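Ribosomal protein L11 methyltransferase (Lactobacillus delbrueckii subsp. bulgaricus ATCC BAA-365, PDB 3GRZ) probably transfers methyl groups from S-adenosyl-L-methionine to lysine side chains of ribosomal protein L11, this chain being its C-terminal, cofactor-binding methyltransferase domain. Local coordinates at residues Ala75-Lys80 / Asn106-Ile111; Gly124-Ile129 / His148-Gln154. One frame throughout, in Å; residues are numbered along the deposited sequence.

Contact 1. Residues Ala75-Lys80 / Asn106-Ile111; sequences AIAAHK and NGIYDI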
ATOM      1  N   ALA B  75       7.567 -14.236   0.501  1.00 29.49           N
ATOM      2  CA  ALA B  75       8.991 -14.381   0.148  1.00 31.02           C
ATOM      3  C   ALA B  75       9.184 -14.150  -1.349  1.00 26.76           C
ATOM      4  O   ALA B  75      10.101 -13.441  -1.761  1.00 27.76           O
ATOM      5  CB  ALA B  75       9.522 -15.763   0.558  1.00 27.98           C
ATOM      6  N   ILE B  76       8.296 -14.725  -2.152  1.00 26.89           N
ATOM      7  CA  ILE B  76       8.349 -14.569  -3.611  1.00 28.23           C
ATOM      8  C   ILE B  76       8.121 -13.107  -4.042  1.00 29.54           C
ATOM      9  O   ILE B  76       8.839 -12.577  -4.877  1.00 29.01           O
ATOM     10  CB  ILE B  76       7.325 -15.514  -4.300  1.00 27.76           C
ATOM     11  CG1 ILE B  76       7.783 -16.973  -4.140  1.00 24.66           C
ATOM     12  CG2 ILE B  76       7.134 -15.170  -5.800  1.00 28.57           C
ATOM     13  CD1 ILE B  76       6.634 -17.992  -4.298  1.00 35.08           C
ATOM     14  N   ALA B  77       7.113 -12.474  -3.462  1.00 30.27           N
ATOM     15  CA  ALA B  77       6.813 -11.084  -3.749  1.00 30.73           C
ATOM     16  C   ALA B  77       7.954 -10.158  -3.349  1.00 28.53           C
ATOM     17  O   ALA B  77       8.300  -9.252  -4.097  1.00 29.97           O
ATOM     18  CB  ALA B  77       5.566 -10.690  -3.038  1.00 30.70           C
ATOM     19  N   ALA B  78       8.546 -10.404  -2.182  1.00 28.19           N
ATOM     20  CA  ALA B  78       9.702  -9.631  -1.741  1.00 29.92           C
ATOM     21  C   ALA B  78      10.850  -9.752  -2.734  1.00 29.89           C
ATOM     22  O   ALA B  78      11.481  -8.746  -3.067  1.00 31.68           O
ATOM     23  CB  ALA B  78      10.146 -10.068  -0.338  1.00 21.64           C
ATOM     24  N   HIS B  79      11.101 -10.975  -3.225  1.00 30.49           N
ATOM     25  CA  HIS B  79      12.181 -11.224  -4.199  1.00 27.51           C
ATOM     26  C   HIS B  79      11.935 -10.424  -5.475  1.00 30.40           C
ATOM     27  O   HIS B  79      12.839  -9.757  -5.988  1.00 30.15           O
ATOM     28  CB  HIS B  79      12.311 -12.728  -4.507  1.00 26.23           C
ATOM     29  CG  HIS B  79      13.453 -13.070  -5.411  1.00 33.56           C
ATOM     30  ND1 HIS B  79      13.377 -12.965  -6.785  1.00 33.15           N
ATOM     31  CD2 HIS B  79      14.698 -13.525  -5.137  1.00 31.33           C
ATOM     32  CE1 HIS B  79      14.529 -13.328  -7.317  1.00 30.16           C
ATOM     33  NE2 HIS B  79      15.346 -13.675  -6.340  1.00 37.74           N
ATOM     34  N   LYS B  80      10.707 -10.490  -5.977  1.00 28.90           N
ATOM     35  CA  LYS B  80      10.336  -9.789  -7.213  1.00 34.21           C
ATOM     36  C   LYS B  80      10.405  -8.261  -7.058  1.00 35.82           C
ATOM     37  O   LYS B  80      10.754  -7.549  -8.005  1.00 32.66           O
ATOM     38  CB  LYS B  80       8.944 -10.218  -7.656  1.00 33.65           C
ATOM     39  CG  LYS B  80       8.938 -11.594  -8.309  1.00 41.83           C
ATOM     40  CD  LYS B  80       7.564 -12.214  -8.249  1.00 57.11           C
ATOM     41  CE  LYS B  80       7.451 -13.433  -9.150  1.00 64.34           C
ATOM     42  NZ  LYS B  80       7.797 -13.144 -10.568  1.00 57.61           N
ATOM     43  N   ASN B 106       7.677 -19.414 -10.577  1.00 30.02           N
ATOM     44  CA  ASN B 106       7.884 -18.023 -10.933  1.00 34.09           C
ATOM     45  C   ASN B 106       9.311 -17.742 -11.391  1.00 35.85           C
ATOM     46  O   ASN B 106       9.709 -16.588 -11.509  1.00 35.87           O
ATOM     47  CB  ASN B 106       7.448 -17.125  -9.771  1.00 34.00           C
ATOM     48  CG  ASN B 106       5.948 -17.184  -9.541  1.00 31.06           C
ATOM     49  OD1 ASN B 106       5.172 -16.644 -10.326  1.00 33.56           O
ATOM     50  ND2 ASN B 106       5.533 -17.878  -8.489  1.00 31.34           N
ATOM     51  N   GLY B 107      10.067 -18.814 -11.639  1.00 36.99           N
ATOM     52  CA  GLY B 107      11.430 -18.733 -12.159  1.00 36.59           C
ATOM     53  C   GLY B 107      12.449 -18.270 -11.138  1.00 34.31           C
ATOM     54  O   GLY B 107      13.468 -17.692 -11.504  1.00 36.16           O
ATOM     55  N   ILE B 108      12.177 -18.535  -9.863  1.00 30.20           N
ATOM     56  CA  ILE B 108      13.034 -18.103  -8.761  1.00 32.09           C
ATOM     57  C   ILE B 108      13.604 -19.330  -8.083  1.00 31.07           C
ATOM     58  O   ILE B 108      12.842 -20.185  -7.626  1.00 26.90           O
ATOM     59  CB  ILE B 108      12.250 -17.245  -7.705  1.00 34.71           C
ATOM     60  CG1 ILE B 108      11.721 -15.946  -8.328  1.00 30.11           C
ATOM     61  CG2 ILE B 108      13.127 -16.912  -6.489  1.00 32.28           C
ATOM     62  CD1 ILE B 108      10.618 -15.259  -7.481  1.00 30.41           C
ATOM     63  N   TYR B 109      14.934 -19.397  -8.003  1.00 31.99           N
ATOM     64  CA  TYR B 109      15.636 -20.587  -7.498  1.00 33.54           C
ATOM     65  C   TYR B 109      16.569 -20.266  -6.336  1.00 37.03           C
ATOM     66  O   TYR B 109      17.131 -21.172  -5.722  1.00 38.23           O
ATOM     67  CB  TYR B 109      16.362 -21.320  -8.644  1.00 28.35           C
ATOM     68  CG  TYR B 109      15.391 -21.771  -9.719  1.00 31.52           C
ATOM     69  CD1 TYR B 109      14.663 -22.960  -9.571  1.00 27.57           C
ATOM     70  CD2 TYR B 109      15.150 -20.988 -10.849  1.00 33.45           C
ATOM     71  CE1 TYR B 109      13.749 -23.362 -10.527  1.00 26.76           C
ATOM     72  CE2 TYR B 109      14.226 -21.393 -11.821  1.00 31.50           C
ATOM     73  CZ  TYR B 109      13.531 -22.576 -11.643  1.00 30.31           C
ATOM     74  OH  TYR B 109      12.613 -22.991 -12.583  1.00 32.73           O
ATOM     75  N   ASP B 110      16.684 -18.974  -6.008  1.00 38.28           N
ATOM     76  CA  ASP B 110      17.611 -18.499  -4.975  1.00 34.32           C
ATOM     77  C   ASP B 110      16.987 -17.970  -3.684  1.00 36.24           C
ATOM     78  O   ASP B 110      17.649 -17.253  -2.942  1.00 36.85           O
ATOM     79  CB  ASP B 110      18.580 -17.447  -5.548  1.00 35.67           C
ATOM     80  CG  ASP B 110      17.879 -16.183  -6.038  1.00 38.73           C
ATOM     81  OD1 ASP B 110      16.635 -16.118  -6.057  1.00 40.64           O
ATOM     82  OD2 ASP B 110      18.591 -15.246  -6.433  1.00 42.09           O
ATOM     83  N   ILE B 111      15.728 -18.302  -3.409  1.00 33.90           N
ATOM     84  CA  ILE B 111      15.181 -18.015  -2.084  1.00 31.84           C
ATOM     85  C   ILE B 111      15.695 -19.069  -1.101  1.00 34.44           C
ATOM     86  O   ILE B 111      15.504 -20.264  -1.326  1.00 31.32           O
ATOM     87  CB  ILE B 111      13.634 -17.950  -2.071  1.00 30.88           C
ATOM     88  CG1 ILE B 111      13.158 -16.677  -2.789  1.00 28.63           C
ATOM     89  CG2 ILE B 111      13.112 -17.973  -0.620  1.00 28.71           C
ATOM     90  CD1 ILE B 111      11.651 -16.578  -3.033  1.00 31.20           C
TER
HETATM   91  O   HOH W   1       6.290 -14.865 -12.029  1.00 51.46           O
HETATM   92  O   HOH W   2      10.414 -13.494 -10.768  1.00 56.11           O
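Three isoleucines form the apolar centre of this contact in the Rossmann-like methyltransferase fold, where the last turns of helix 73-80 pack against the loop that leads from helix 93-105 into the edge strand 112-115. Ile76 faces both of the others: its CG2 is 3.9 Å from Ile108 CD1 and its CG1 4.0 Å from Ile111 CD1. The same Ile111 CD1 also reaches the backbone, 3.7 Å from Ala75 O, while the side chain of Ala75 rests on Val86 and Ala88 of strand 85-90. Gly107, with positive phi, is the C-prime residue of the Schellman motif that ends helix 93-105, and Ile108, the next residue, points its CA-to-CB bond toward helix 73-80.

Further out, His79 lies against Ile108 in a CH-pi contact, with Ile108 CG2 3.8 Å from the ring centroid and almost exactly on the ring normal. The ring's outer nitrogen, His79 NE2, gives a weak hydrogen bond to Asp110 OD1 at 2.8 Å. At the other polar edge, Lys80 CE lies 3.7 Å from Asn106 CB and 4.0 Å from Ile108 CD1, and the Lys80 ammonium forms a salt bridge with Glu29. Asn106 OD1 accepts from the backbone N of Arg32, so both polar ends also tie to strand 29-33. Between them, water 1 accepts from Lys80 NZ and donates to Asn106 OD1, each at 2.7 Å.

Contact 2. Residues Gly124-Ile129 / His148-Gln154; sequences GKFDLI and HLNEDGQ
Phe126 pairs in parallel with Leu149, their side chains on one sheet face, and, after a turn, Leu128 with Gln154 on the other (CA-CA 4.9 Å for each pair); the second pairing carries on into strands 126-132 and 153-161 of the Rossmann-like sheet. Phe126 N donates to His148 O and Phe126 O accepts from Asn150 N, both at 2.9 Å. Asn150 to Gly153 form a type II turn closed by Gly153 N to Asn150 O (3.0 Å), with positive phi (67°) at Asp152. The facing chain kinks at Asp127 (phi/psi -78/-27). Pairing resumes with Gln154 N to Asp127 O (2.8 Å) and Ile129 N to Gln154 O (3.0 Å).

Asn150, chi1 m, sends ND2 to Asp127 OD1 and water 3, both at 2.9 Å; water 3 donates to Lys125 O (2.6 Å). Water 4 lies by Asp127 O (2.9 Å) and Asp152 O (2.8 Å), water 5 by Asp127 OD1 (2.7 Å) and Glu151 O (3.1 Å). His148 ND1 is hydrogen-bonded to Gln144 O.

Helix 135-145 makes the right-handed beta-alpha-beta crossover between the strands. On the other flank of strand 126-132, Asp127 N is hydrogen-bonded to Thr63 OG1 and Leu128 pairs with strand 63-67, while Leu128 and Gln154 pack against helix 44-57.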
ATOM      1  N   GLY B 124      21.611 -14.857  11.128  1.00 49.89           N
ATOM      2  CA  GLY B 124      21.808 -13.488  10.654  1.00 50.59           C
ATOM      3  C   GLY B 124      20.828 -12.456  11.183  1.00 41.47           C
ATOM      4  O   GLY B 124      19.932 -12.762  11.978  1.00 42.72           O
ATOM      5  N   LYS B 125      21.044 -11.220  10.756  1.00 40.62           N
ATOM      6  CA  LYS B 125      20.126 -10.125  11.021  0.50 40.11           C
ATOM      7  C   LYS B 125      19.557  -9.629   9.687  1.00 39.85           C
ATOM      8  O   LYS B 125      20.156  -9.842   8.630  1.00 41.18           O
ATOM      9  CB  LYS B 125      20.837  -8.988  11.755  0.50 40.94           C
ATOM     10  CG  LYS B 125      21.582  -9.387  13.025  0.50 45.51           C
ATOM     11  CD  LYS B 125      22.289  -8.174  13.641  0.50 45.72           C
ATOM     12  CE  LYS B 125      22.939  -8.510  14.982  0.50 52.68           C
ATOM     13  NZ  LYS B 125      24.073  -9.476  14.858  0.50 56.13           N
ATOM     14  N   PHE B 126      18.408  -8.964   9.732  1.00 34.82           N
ATOM     15  CA  PHE B 126      17.717  -8.573   8.505  1.00 35.40           C
ATOM     16  C   PHE B 126      17.276  -7.118   8.556  1.00 32.33           C
ATOM     17  O   PHE B 126      17.081  -6.564   9.638  1.00 31.99           O
ATOM     18  CB  PHE B 126      16.501  -9.498   8.282  1.00 33.22           C
ATOM     19  CG  PHE B 126      16.844 -10.976   8.327  1.00 35.44           C
ATOM     20  CD1 PHE B 126      17.289 -11.634   7.178  1.00 37.33           C
ATOM     21  CD2 PHE B 126      16.769 -11.690   9.526  1.00 36.16           C
ATOM     22  CE1 PHE B 126      17.635 -12.989   7.216  1.00 29.07           C
ATOM     23  CE2 PHE B 126      17.124 -13.042   9.582  1.00 37.96           C
ATOM     24  CZ  PHE B 126      17.544 -13.695   8.428  1.00 34.68           C
ATOM     25  N   ASP B 127      17.120  -6.507   7.383  1.00 28.86           N
ATOM     26  CA  ASP B 127      16.535  -5.157   7.270  1.00 31.90           C
ATOM     27  C   ASP B 127      15.020  -5.185   7.405  1.00 33.35           C
ATOM     28  O   ASP B 127      14.410  -4.190   7.773  1.00 33.51           O
ATOM     29  CB  ASP B 127      16.845  -4.566   5.906  1.00 25.02           C
ATOM     30  CG  ASP B 127      18.326  -4.367   5.680  1.00 40.40           C
ATOM     31  OD1 ASP B 127      19.019  -3.907   6.611  1.00 38.72           O
ATOM     32  OD2 ASP B 127      18.793  -4.654   4.566  1.00 35.32           O
ATOM     33  N   LEU B 128      14.420  -6.317   7.042  1.00 35.49           N
ATOM     34  CA  LEU B 128      12.971  -6.447   6.989  1.00 29.90           C
ATOM     35  C   LEU B 128      12.531  -7.842   7.439  1.00 31.77           C
ATOM     36  O   LEU B 128      12.934  -8.852   6.864  1.00 28.49           O
ATOM     37  CB  LEU B 128      12.457  -6.109   5.586  1.00 28.25           C
ATOM     38  CG  LEU B 128      10.940  -6.097   5.380  1.00 33.26           C
ATOM     39  CD1 LEU B 128      10.349  -4.865   6.036  1.00 26.44           C
ATOM     40  CD2 LEU B 128      10.612  -6.113   3.893  1.00 27.27           C
ATOM     41  N   ILE B 129      11.734  -7.896   8.499  1.00 28.63           N
ATOM     42  CA  ILE B 129      11.173  -9.157   8.949  1.00 32.53           C
ATOM     43  C   ILE B 129       9.666  -9.103   8.692  1.00 35.37           C
ATOM     44  O   ILE B 129       9.002  -8.158   9.103  1.00 33.68           O
ATOM     45  CB  ILE B 129      11.510  -9.449  10.442  1.00 30.67           C
ATOM     46  CG1 ILE B 129      13.033  -9.578  10.616  1.00 39.29           C
ATOM     47  CG2 ILE B 129      10.777 -10.712  10.918  1.00 29.45           C
ATOM     48  CD1 ILE B 129      13.510  -9.812  12.046  1.00 33.24           C
ATOM     49  N   HIS B 148      17.488 -10.142  15.653  1.00 38.65           N
ATOM     50  CA  HIS B 148      17.528 -10.515  14.236  1.00 36.17           C
ATOM     51  C   HIS B 148      17.250  -9.333  13.318  1.00 34.85           C
ATOM     52  O   HIS B 148      16.955  -9.514  12.142  1.00 37.77           O
ATOM     53  CB  HIS B 148      16.534 -11.641  13.941  1.00 34.87           C
ATOM     54  CG  HIS B 148      16.839 -12.918  14.656  1.00 33.49           C
ATOM     55  ND1 HIS B 148      16.341 -13.209  15.909  1.00 39.72           N
ATOM     56  CD2 HIS B 148      17.594 -13.982  14.294  1.00 38.39           C
ATOM     57  CE1 HIS B 148      16.772 -14.401  16.285  1.00 39.20           C
ATOM     58  NE2 HIS B 148      17.537 -14.891  15.322  1.00 34.93           N
ATOM     59  N   LEU B 149      17.354  -8.122  13.853  1.00 35.85           N
ATOM     60  CA  LEU B 149      17.029  -6.931  13.092  1.00 36.50           C
ATOM     61  C   LEU B 149      18.220  -5.999  13.046  1.00 38.71           C
ATOM     62  O   LEU B 149      18.756  -5.632  14.094  1.00 42.29           O
ATOM     63  CB  LEU B 149      15.810  -6.251  13.730  1.00 37.14           C
ATOM     64  CG  LEU B 149      14.808  -5.407  12.947  1.00 45.17           C
ATOM     65  CD1 LEU B 149      14.250  -6.090  11.675  1.00 33.77           C
ATOM     66  CD2 LEU B 149      13.687  -5.013  13.895  1.00 40.39           C
ATOM     67  N   ASN B 150      18.637  -5.622  11.835  1.00 38.66           N
ATOM     68  CA  ASN B 150      19.670  -4.596  11.636  1.00 41.43           C
ATOM     69  C   ASN B 150      19.245  -3.254  12.250  1.00 42.78           C
ATOM     70  O   ASN B 150      18.076  -3.076  12.626  1.00 40.74           O
ATOM     71  CB  ASN B 150      19.977  -4.404  10.141  1.00 38.24           C
ATOM     72  CG  ASN B 150      20.751  -5.570   9.529  1.00 38.24           C
ATOM     73  OD1 ASN B 150      21.515  -6.245  10.199  1.00 44.97           O
ATOM     74  ND2 ASN B 150      20.581  -5.773   8.231  1.00 36.29           N
ATOM     75  N   GLU B 151      20.178  -2.311  12.382  1.00 47.51           N
ATOM     76  CA  GLU B 151      19.769  -0.961  12.769  1.00 51.64           C
ATOM     77  C   GLU B 151      19.014  -0.347  11.595  1.00 47.25           C
ATOM     78  O   GLU B 151      19.347  -0.602  10.428  1.00 50.06           O
ATOM     79  CB  GLU B 151      20.938  -0.089  13.266  1.00 57.93           C
ATOM     80  CG  GLU B 151      21.936   0.394  12.217  1.00 63.61           C
ATOM     81  CD  GLU B 151      22.680   1.653  12.663  1.00 66.34           C
ATOM     82  OE1 GLU B 151      22.015   2.678  12.944  1.00 69.42           O
ATOM     83  OE2 GLU B 151      23.928   1.614  12.728  1.00 75.41           O
ATOM     84  N   ASP B 152      17.970   0.409  11.921  1.00 41.31           N
ATOM     85  CA  ASP B 152      16.960   0.884  10.953  1.00 44.39           C
ATOM     86  C   ASP B 152      16.097  -0.254  10.368  1.00 41.12           C
ATOM     87  O   ASP B 152      15.397  -0.059   9.378  1.00 40.28           O
ATOM     88  CB  ASP B 152      17.591   1.744   9.852  1.00 43.45           C
ATOM     89  CG  ASP B 152      18.465   2.861  10.415  1.00 61.58           C
ATOM     90  OD1 ASP B 152      18.093   3.434  11.465  1.00 62.21           O
ATOM     91  OD2 ASP B 152      19.524   3.160   9.815  1.00 68.82           O
ATOM     92  N   GLY B 153      16.145  -1.427  10.999  1.00 38.49           N
ATOM     93  CA  GLY B 153      15.343  -2.571  10.580  1.00 36.93           C
ATOM     94  C   GLY B 153      13.859  -2.326  10.747  1.00 37.29           C
ATOM     95  O   GLY B 153      13.437  -1.648  11.677  1.00 34.97           O
ATOM     96  N   GLN B 154      13.064  -2.878   9.833  1.00 34.68           N
ATOM     97  CA  GLN B 154      11.620  -2.720   9.851  1.00 30.11           C
ATOM     98  C   GLN B 154      10.940  -4.081   9.924  1.00 31.75           C
ATOM     99  O   GLN B 154      11.549  -5.107   9.618  1.00 32.56           O
ATOM    100  CB  GLN B 154      11.165  -1.961   8.608  1.00 30.15           C
ATOM    101  CG  GLN B 154      11.640  -0.533   8.614  1.00 35.94           C
ATOM    102  CD  GLN B 154      11.360   0.173   7.329  1.00 41.38           C
ATOM    103  OE1 GLN B 154      12.130   0.077   6.370  1.00 45.13           O
ATOM    104  NE2 GLN B 154      10.264   0.910   7.298  1.00 43.83           N
TER
HETATM  105  O   HOH W   3      21.109  -8.246   6.800  1.00 39.29           O
HETATM  106  O   HOH W   4      14.667  -1.413   7.039  1.00 31.52           O
HETATM  107  O   HOH W   5      18.001  -1.764   7.923  1.00 41.38           O

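Along the chain, both segments of contact 1 precede those of contact 2. Their centres lie about 19 Å apart; the nearest atoms are about 6 Å apart, without touching. Contact 2 includes a pairing within the seven-stranded mixed sheet, ordered 112-115, 85-90, 63-67, 126-132, 153-161, 188-195, 177-185, where it joins the interior strands 126-132 and 153-161, whereas contact 1 packs a helix against the loop that leads to the edge strand 112-115. Strands 85-90 and 63-67 separate these two places. The predicted S-adenosyl-L-methionine residue Gly68 follows strand 63-67, and the side chains of Ala75 and Ile129 lie about 9 and 10 Å from it.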